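Local coordinates for SAM-dependent methyltransferase (Pyrococcus horikoshii, PDB 1WZN), which probably transfers a methyl group from S-adenosyl-L-methionine to an acceptor substrate, and binds S-adenosyl-L-homocysteine, at residues A[165-173]-A[185-194]; A[223-232]-A[242-250]. All coordinates share one frame; numbering follows the deposited sequence.

After the N-terminal helices the chain builds five strands of a mixed seven-stranded sheet, the Rossmann-like core of class I methyltransferases. It then leaves that core for a separate antiparallel sheet of four strands. Contact 1 lies there: residues 165-173 pair with 185-194 and close the hairpin of strands 166-177 and 182-192. The chain returns through strand 198-208 and helix 212-219. Contact 2 follows, where 223-232 pairs with 242-250 and closes the last hairpin at the edge of the core sheet. The two contacts come one after the other and neither nest nor cross. The centres of contact 1 and contact 2 are about 35 Å apart, on opposite sides of the chain's centre.

Contact 1 of 2, residues A[165-173]-A[185-194]; sequences EEKLVIMDW and FKRLVQILRP
Asp172 and Arg187 form a side-on salt bridge at the tight end of this hairpin. Arg187 NE reaches Asp172 OD1 at 2.6 Å on its syn side, and Arg187 NH2 reaches Asp172 OD2 at 3.2 Å from above the carboxylate plane. A first torsion of 163° swings the Arg187 chain away from its own nitrogen and lays it alongside Asp172, pointing the same way. Phe185 CZ sits over one guanidinium face, and Ile170 CG2 packs on Arg187 CG at 3.5 Å. On the other sheet face, Lys186 CB lies over the six-membered ring of Trp173, 3.6 Å from its centroid, as a CH-pi contact. The strands pair in antiparallel register from Lys167-Leu192 to Trp173-Lys186.

The far end is looser and more exposed. There Arg193 NH1 makes a weak, bent bond to Glu166 OE2 (2.8 Å, 121°), within a salt bridge. The other carboxylate oxygen, Glu166 OE1, is hydrogen-bonded to Tyr11 OH. A water joins Glu165 O and Leu192 O.

The face with Val169, Leu188 and Gln190 packs against neighbouring subunits. Tyr16 OH bonds Arg187 NH1. Strands 157-163 and 198-208 flank the hairpin, and helix 12-15 touches Leu168 and Arg187.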
# COMPACT_ATOMS: atom_id res chain seq x y z
N GLU A 165 -35.45 6.62 7.87
CA GLU A 165 -35.51 5.93 6.59
C GLU A 165 -34.39 6.35 5.64
O GLU A 165 -34.26 5.80 4.54
CB GLU A 165 -36.85 6.19 5.91
CG GLU A 165 -38.05 5.74 6.72
CD GLU A 165 -39.35 5.93 5.96
OE1 GLU A 165 -39.50 5.32 4.88
OE2 GLU A 165 -40.22 6.68 6.45
N GLU A 166 -33.58 7.31 6.07
CA GLU A 166 -32.50 7.79 5.23
C GLU A 166 -31.17 7.10 5.52
O GLU A 166 -30.79 6.92 6.68
CB GLU A 166 -32.35 9.30 5.38
CG GLU A 166 -33.60 10.08 4.99
CD GLU A 166 -33.37 11.58 4.90
OE1 GLU A 166 -32.78 12.15 5.84
OE2 GLU A 166 -33.79 12.19 3.89
N LYS A 167 -30.48 6.71 4.46
CA LYS A 167 -29.20 6.05 4.62
C LYS A 167 -28.11 7.02 4.19
O LYS A 167 -28.23 7.71 3.17
CB LYS A 167 -29.16 4.77 3.78
CG LYS A 167 -30.14 3.73 4.31
CD LYS A 167 -30.21 2.49 3.47
CE LYS A 167 -31.30 1.56 4.00
NZ LYS A 167 -31.51 0.37 3.12
N LEU A 168 -27.06 7.10 5.00
CA LEU A 168 -25.96 8.00 4.68
C LEU A 168 -24.72 7.24 4.27
O LEU A 168 -24.28 6.33 4.97
CB LEU A 168 -25.63 8.87 5.90
CG LEU A 168 -26.51 10.11 6.16
CD1 LEU A 168 -27.95 9.70 6.40
CD2 LEU A 168 -25.95 10.85 7.38
N VAL A 169 -24.18 7.58 3.10
CA VAL A 169 -22.94 6.96 2.63
C VAL A 169 -21.95 8.11 2.70
O VAL A 169 -22.14 9.14 2.05
CB VAL A 169 -23.05 6.43 1.20
CG1 VAL A 169 -21.68 5.95 0.72
CG2 VAL A 169 -24.04 5.27 1.16
N ILE A 170 -20.90 7.91 3.48
CA ILE A 170 -19.91 8.95 3.72
C ILE A 170 -18.54 8.58 3.19
O ILE A 170 -18.03 7.49 3.45
CB ILE A 170 -19.81 9.22 5.23
CG1 ILE A 170 -21.21 9.43 5.80
CG2 ILE A 170 -18.93 10.44 5.49
CD1 ILE A 170 -21.35 9.06 7.25
N MET A 171 -17.93 9.50 2.44
CA MET A 171 -16.61 9.27 1.88
C MET A 171 -15.68 10.38 2.35
O MET A 171 -15.92 11.55 2.08
CB MET A 171 -16.70 9.26 0.36
CG MET A 171 -15.39 8.99 -0.33
SD MET A 171 -15.67 8.61 -2.06
CE MET A 171 -16.00 10.25 -2.71
N ASP A 172 -14.63 9.99 3.06
CA ASP A 172 -13.66 10.93 3.60
C ASP A 172 -12.29 10.85 2.96
O ASP A 172 -11.79 9.76 2.66
CB ASP A 172 -13.46 10.71 5.10
CG ASP A 172 -14.75 10.79 5.89
OD1 ASP A 172 -15.61 11.63 5.56
OD2 ASP A 172 -14.89 10.01 6.85
N TRP A 173 -11.67 12.01 2.77
CA TRP A 173 -10.32 12.05 2.22
C TRP A 173 -9.67 13.33 2.70
O TRP A 173 -10.36 14.30 3.06
CB TRP A 173 -10.33 11.93 0.69
CG TRP A 173 -10.72 13.16 -0.08
CD1 TRP A 173 -9.87 14.07 -0.64
CD2 TRP A 173 -12.04 13.55 -0.46
NE1 TRP A 173 -10.58 15.01 -1.35
CE2 TRP A 173 -11.92 14.71 -1.25
CE3 TRP A 173 -13.32 13.04 -0.20
CZ2 TRP A 173 -13.03 15.37 -1.80
CZ3 TRP A 173 -14.43 13.69 -0.75
CH2 TRP A 173 -14.27 14.85 -1.53
N PHE A 185 -9.75 18.82 5.34
CA PHE A 185 -10.61 17.69 5.63
C PHE A 185 -11.83 17.72 4.73
O PHE A 185 -12.65 18.64 4.80
CB PHE A 185 -11.04 17.70 7.09
CG PHE A 185 -11.98 16.58 7.45
CD1 PHE A 185 -11.59 15.26 7.27
CD2 PHE A 185 -13.25 16.85 7.92
CE1 PHE A 185 -12.46 14.21 7.55
CE2 PHE A 185 -14.14 15.81 8.21
CZ PHE A 185 -13.74 14.49 8.03
N LYS A 186 -11.97 16.70 3.90
CA LYS A 186 -13.08 16.64 2.97
C LYS A 186 -13.94 15.42 3.23
O LYS A 186 -13.44 14.32 3.48
CB LYS A 186 -12.53 16.64 1.54
CG LYS A 186 -11.67 17.88 1.26
CD LYS A 186 -10.86 17.75 -0.01
CE LYS A 186 -9.96 18.96 -0.22
NZ LYS A 186 -10.71 20.22 -0.46
N ARG A 187 -15.25 15.62 3.18
CA ARG A 187 -16.19 14.55 3.42
C ARG A 187 -17.44 14.73 2.57
O ARG A 187 -18.13 15.74 2.66
CB ARG A 187 -16.56 14.51 4.91
CG ARG A 187 -17.82 13.72 5.24
CD ARG A 187 -18.03 13.67 6.75
NE ARG A 187 -17.03 12.83 7.40
CZ ARG A 187 -16.82 12.79 8.71
NH1 ARG A 187 -17.53 13.55 9.52
NH2 ARG A 187 -15.90 11.97 9.21
N LEU A 188 -17.70 13.75 1.71
CA LEU A 188 -18.88 13.80 0.87
C LEU A 188 -19.95 12.98 1.58
O LEU A 188 -19.74 11.80 1.87
CB LEU A 188 -18.60 13.17 -0.50
CG LEU A 188 -19.82 13.02 -1.41
CD1 LEU A 188 -20.34 14.40 -1.82
CD2 LEU A 188 -19.45 12.20 -2.63
N VAL A 189 -21.08 13.61 1.89
CA VAL A 189 -22.16 12.89 2.55
C VAL A 189 -23.32 12.76 1.57
O VAL A 189 -23.88 13.75 1.10
CB VAL A 189 -22.64 13.63 3.82
CG1 VAL A 189 -23.80 12.87 4.47
CG2 VAL A 189 -21.48 13.76 4.81
N GLN A 190 -23.65 11.52 1.23
CA GLN A 190 -24.76 11.28 0.32
C GLN A 190 -25.91 10.73 1.16
O GLN A 190 -25.73 9.78 1.91
CB GLN A 190 -24.34 10.27 -0.76
CG GLN A 190 -23.28 10.82 -1.71
CD GLN A 190 -22.72 9.77 -2.65
OE1 GLN A 190 -21.87 8.97 -2.26
NE2 GLN A 190 -23.22 9.76 -3.88
N ILE A 191 -27.07 11.36 1.03
CA ILE A 191 -28.26 10.97 1.80
C ILE A 191 -29.24 10.29 0.85
O ILE A 191 -29.82 10.93 -0.02
CB ILE A 191 -28.91 12.21 2.44
CG1 ILE A 191 -27.86 12.94 3.29
CG2 ILE A 191 -30.09 11.80 3.32
CD1 ILE A 191 -28.37 14.21 3.94
N LEU A 192 -29.41 8.98 1.03
CA LEU A 192 -30.27 8.17 0.18
C LEU A 192 -31.65 7.90 0.76
O LEU A 192 -31.78 7.41 1.88
CB LEU A 192 -29.61 6.82 -0.11
CG LEU A 192 -28.47 6.75 -1.12
CD1 LEU A 192 -27.39 7.76 -0.78
CD2 LEU A 192 -27.91 5.32 -1.14
N ARG A 193 -32.68 8.21 -0.03
CA ARG A 193 -34.06 7.95 0.37
C ARG A 193 -34.43 6.57 -0.18
O ARG A 193 -33.78 6.07 -1.10
CB ARG A 193 -34.99 9.02 -0.20
CG ARG A 193 -34.72 10.41 0.38
CD ARG A 193 -35.89 11.35 0.16
NE ARG A 193 -37.10 10.86 0.83
CZ ARG A 193 -37.24 10.75 2.15
NH1 ARG A 193 -36.24 11.11 2.96
NH2 ARG A 193 -38.37 10.29 2.66
N PRO A 194 -35.47 5.93 0.39
CA PRO A 194 -35.94 4.61 -0.02
C PRO A 194 -36.14 4.41 -1.53
O PRO A 194 -35.80 3.36 -2.07
CB PRO A 194 -37.24 4.45 0.76
CG PRO A 194 -36.93 5.17 2.03
CD PRO A 194 -36.26 6.44 1.53
O HOH W 1 -33.00 5.00 2.36

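Contact 2 of 2, residues A[223-232]-A[242-250]; sequences FEKVKIYGNL and RYWIVGIAK
Phe223 packs over Gly247. Phe223 CB lies 3.7 Å from Ile248 O. Phe223 CG comes next, 3.7 Å from Gly247 CA, and CD1 and CD2 also lie near that carbon. A first torsion of -56° turns the ring over Gly247, whose CA makes a CH-pi contact 4.1 Å from the ring centroid. A CB on Gly247 would collide with Phe223 CG, so the ring can lie this close only because glycine stands there. An alanine in place of Phe223 is likely to leave Gly247 CA without its aromatic cover and open a gap.

At the start of the hairpin two residues, Glu224 and Lys225, stand opposite the single Ile248, which makes a classic beta bulge. These last two strands are antiparallel, with 242-248 inserted between 139-146 and edge strand 225-230, the strand order 3-2-1-4-5-7-6 of the class I methyltransferase fold.

Ile228 and Ile245 lie side by side on the face toward helix 212-219, with Ile228 CG1 a tight 3.5 Å from Ile245 CD1. On the other face, Val246 CG2 meets Tyr229 CD2 (3.9 Å), and Leu232 CD2 meets Trp244 CZ2. Helix 23-36 covers this side, its Phe29 packing edge-to-face with Trp244.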
# COMPACT_ATOMS: atom_id res chain seq x y z
N PHE A 223 -1.58 29.08 31.57
CA PHE A 223 -1.98 28.32 32.76
C PHE A 223 -0.73 28.06 33.59
O PHE A 223 0.35 27.87 33.03
CB PHE A 223 -2.60 26.99 32.34
CG PHE A 223 -3.77 27.14 31.42
CD1 PHE A 223 -5.05 27.38 31.93
CD2 PHE A 223 -3.60 27.08 30.04
CE1 PHE A 223 -6.13 27.56 31.08
CE2 PHE A 223 -4.68 27.26 29.17
CZ PHE A 223 -5.95 27.50 29.69
N GLU A 224 -0.88 28.04 34.90
CA GLU A 224 0.27 27.79 35.76
C GLU A 224 0.90 26.45 35.45
O GLU A 224 2.12 26.32 35.39
CB GLU A 224 -0.11 27.82 37.23
CG GLU A 224 1.11 27.70 38.13
CD GLU A 224 0.76 27.72 39.59
OE1 GLU A 224 0.01 26.83 40.03
OE2 GLU A 224 1.26 28.62 40.30
N LYS A 225 0.05 25.44 35.28
CA LYS A 225 0.54 24.10 34.97
C LYS A 225 -0.27 23.47 33.85
O LYS A 225 -1.49 23.63 33.78
CB LYS A 225 0.48 23.22 36.21
CG LYS A 225 1.06 21.84 35.99
CD LYS A 225 1.31 21.10 37.28
CE LYS A 225 2.07 19.81 37.02
NZ LYS A 225 3.33 20.08 36.26
N VAL A 226 0.43 22.76 32.97
CA VAL A 226 -0.23 22.09 31.86
C VAL A 226 0.19 20.63 31.86
O VAL A 226 1.35 20.31 32.10
CB VAL A 226 0.17 22.72 30.50
CG1 VAL A 226 -0.42 21.91 29.36
CG2 VAL A 226 -0.33 24.14 30.42
N LYS A 227 -0.78 19.75 31.62
CA LYS A 227 -0.50 18.34 31.58
C LYS A 227 -0.96 17.78 30.25
O LYS A 227 -1.89 18.30 29.64
CB LYS A 227 -1.21 17.62 32.73
CG LYS A 227 -0.71 18.05 34.10
CD LYS A 227 -1.37 17.26 35.21
CE LYS A 227 -0.63 17.44 36.53
NZ LYS A 227 0.85 17.40 36.36
N ILE A 228 -0.28 16.74 29.79
CA ILE A 228 -0.63 16.08 28.54
C ILE A 228 -0.92 14.64 28.90
O ILE A 228 -0.05 13.95 29.44
CB ILE A 228 0.53 16.13 27.52
CG1 ILE A 228 0.92 17.58 27.24
CG2 ILE A 228 0.11 15.45 26.21
CD1 ILE A 228 2.11 17.73 26.30
N TYR A 229 -2.14 14.18 28.63
CA TYR A 229 -2.53 12.81 28.92
C TYR A 229 -2.93 12.13 27.63
O TYR A 229 -3.13 12.78 26.61
CB TYR A 229 -3.72 12.76 29.89
CG TYR A 229 -3.49 13.36 31.26
CD1 TYR A 229 -2.31 13.11 31.96
CD2 TYR A 229 -4.46 14.15 31.87
CE1 TYR A 229 -2.11 13.62 33.25
CE2 TYR A 229 -4.28 14.67 33.15
CZ TYR A 229 -3.11 14.40 33.84
OH TYR A 229 -2.92 14.91 35.10
N GLY A 230 -3.07 10.81 27.68
CA GLY A 230 -3.47 10.08 26.50
C GLY A 230 -4.36 8.89 26.80
O GLY A 230 -4.31 8.33 27.90
N ASN A 231 -5.19 8.52 25.84
CA ASN A 231 -6.08 7.36 25.96
C ASN A 231 -6.84 7.18 27.28
O ASN A 231 -6.78 6.12 27.91
CB ASN A 231 -5.27 6.09 25.67
CG ASN A 231 -4.88 5.98 24.20
OD1 ASN A 231 -4.75 6.99 23.50
ND2 ASN A 231 -4.66 4.76 23.74
N LEU A 232 -7.57 8.21 27.68
CA LEU A 232 -8.39 8.18 28.90
C LEU A 232 -7.70 7.77 30.19
O LEU A 232 -8.30 7.12 31.04
CB LEU A 232 -9.61 7.28 28.67
CG LEU A 232 -10.45 7.64 27.44
CD1 LEU A 232 -11.67 6.73 27.38
CD2 LEU A 232 -10.88 9.10 27.51
N ARG A 242 -4.67 9.55 20.94
CA ARG A 242 -5.56 10.68 21.18
C ARG A 242 -5.01 11.35 22.43
O ARG A 242 -4.67 10.69 23.41
CB ARG A 242 -7.01 10.24 21.40
CG ARG A 242 -7.96 11.44 21.58
CD ARG A 242 -9.38 11.12 21.16
NE ARG A 242 -9.99 10.10 22.00
CZ ARG A 242 -10.87 10.35 22.96
NH1 ARG A 242 -11.26 11.60 23.20
NH2 ARG A 242 -11.38 9.36 23.68
N TYR A 243 -4.92 12.67 22.39
CA TYR A 243 -4.34 13.40 23.50
C TYR A 243 -5.30 14.35 24.20
O TYR A 243 -6.28 14.80 23.62
CB TYR A 243 -3.13 14.20 23.01
CG TYR A 243 -2.24 13.35 22.13
CD1 TYR A 243 -1.56 12.26 22.64
CD2 TYR A 243 -2.16 13.60 20.76
CE1 TYR A 243 -0.82 11.41 21.82
CE2 TYR A 243 -1.42 12.76 19.92
CZ TYR A 243 -0.76 11.67 20.46
OH TYR A 243 -0.07 10.80 19.64
N TRP A 244 -4.99 14.62 25.46
CA TRP A 244 -5.76 15.55 26.26
C TRP A 244 -4.81 16.55 26.86
O TRP A 244 -3.79 16.17 27.44
CB TRP A 244 -6.48 14.83 27.40
CG TRP A 244 -7.51 13.86 26.95
CD1 TRP A 244 -7.30 12.59 26.52
CD2 TRP A 244 -8.91 14.10 26.87
NE1 TRP A 244 -8.50 12.01 26.17
CE2 TRP A 244 -9.50 12.91 26.38
CE3 TRP A 244 -9.73 15.19 27.17
CZ2 TRP A 244 -10.88 12.79 26.18
CZ3 TRP A 244 -11.10 15.07 26.96
CH2 TRP A 244 -11.66 13.88 26.47
N ILE A 245 -5.12 17.83 26.70
CA ILE A 245 -4.31 18.88 27.29
C ILE A 245 -5.15 19.40 28.46
O ILE A 245 -6.33 19.70 28.30
CB ILE A 245 -4.05 20.04 26.31
CG1 ILE A 245 -3.15 19.56 25.17
CG2 ILE A 245 -3.40 21.20 27.04
CD1 ILE A 245 -1.77 19.11 25.61
N VAL A 246 -4.54 19.46 29.63
CA VAL A 246 -5.22 19.95 30.82
C VAL A 246 -4.47 21.15 31.36
O VAL A 246 -3.29 21.05 31.71
CB VAL A 246 -5.29 18.86 31.91
CG1 VAL A 246 -5.92 19.43 33.19
CG2 VAL A 246 -6.10 17.67 31.40
N GLY A 247 -5.14 22.29 31.38
CA GLY A 247 -4.52 23.50 31.89
C GLY A 247 -5.10 23.80 33.26
O GLY A 247 -6.32 23.83 33.42
N ILE A 248 -4.23 24.03 34.24
CA ILE A 248 -4.67 24.32 35.60
C ILE A 248 -4.35 25.76 35.96
O ILE A 248 -3.19 26.18 35.93
CB ILE A 248 -3.99 23.38 36.62
CG1 ILE A 248 -4.12 21.93 36.16
CG2 ILE A 248 -4.62 23.56 38.00
CD1 ILE A 248 -3.19 20.97 36.87
N ALA A 249 -5.38 26.53 36.30
CA ALA A 249 -5.20 27.93 36.66
C ALA A 249 -4.55 28.05 38.04
O ALA A 249 -4.80 27.23 38.92
CB ALA A 249 -6.54 28.65 36.64
N LYS A 250 -3.72 29.07 38.22
CA LYS A 250 -3.06 29.31 39.50
C LYS A 250 -4.11 29.47 40.59
O LYS A 250 -5.16 30.07 40.35
CB LYS A 250 -2.22 30.60 39.44
CG LYS A 250 -0.94 30.50 38.63
CD LYS A 250 -0.16 31.81 38.63
CE LYS A 250 -0.76 32.83 37.67
NZ LYS A 250 -0.71 32.36 36.25
O HOH W 2 -2.84 30.27 36.01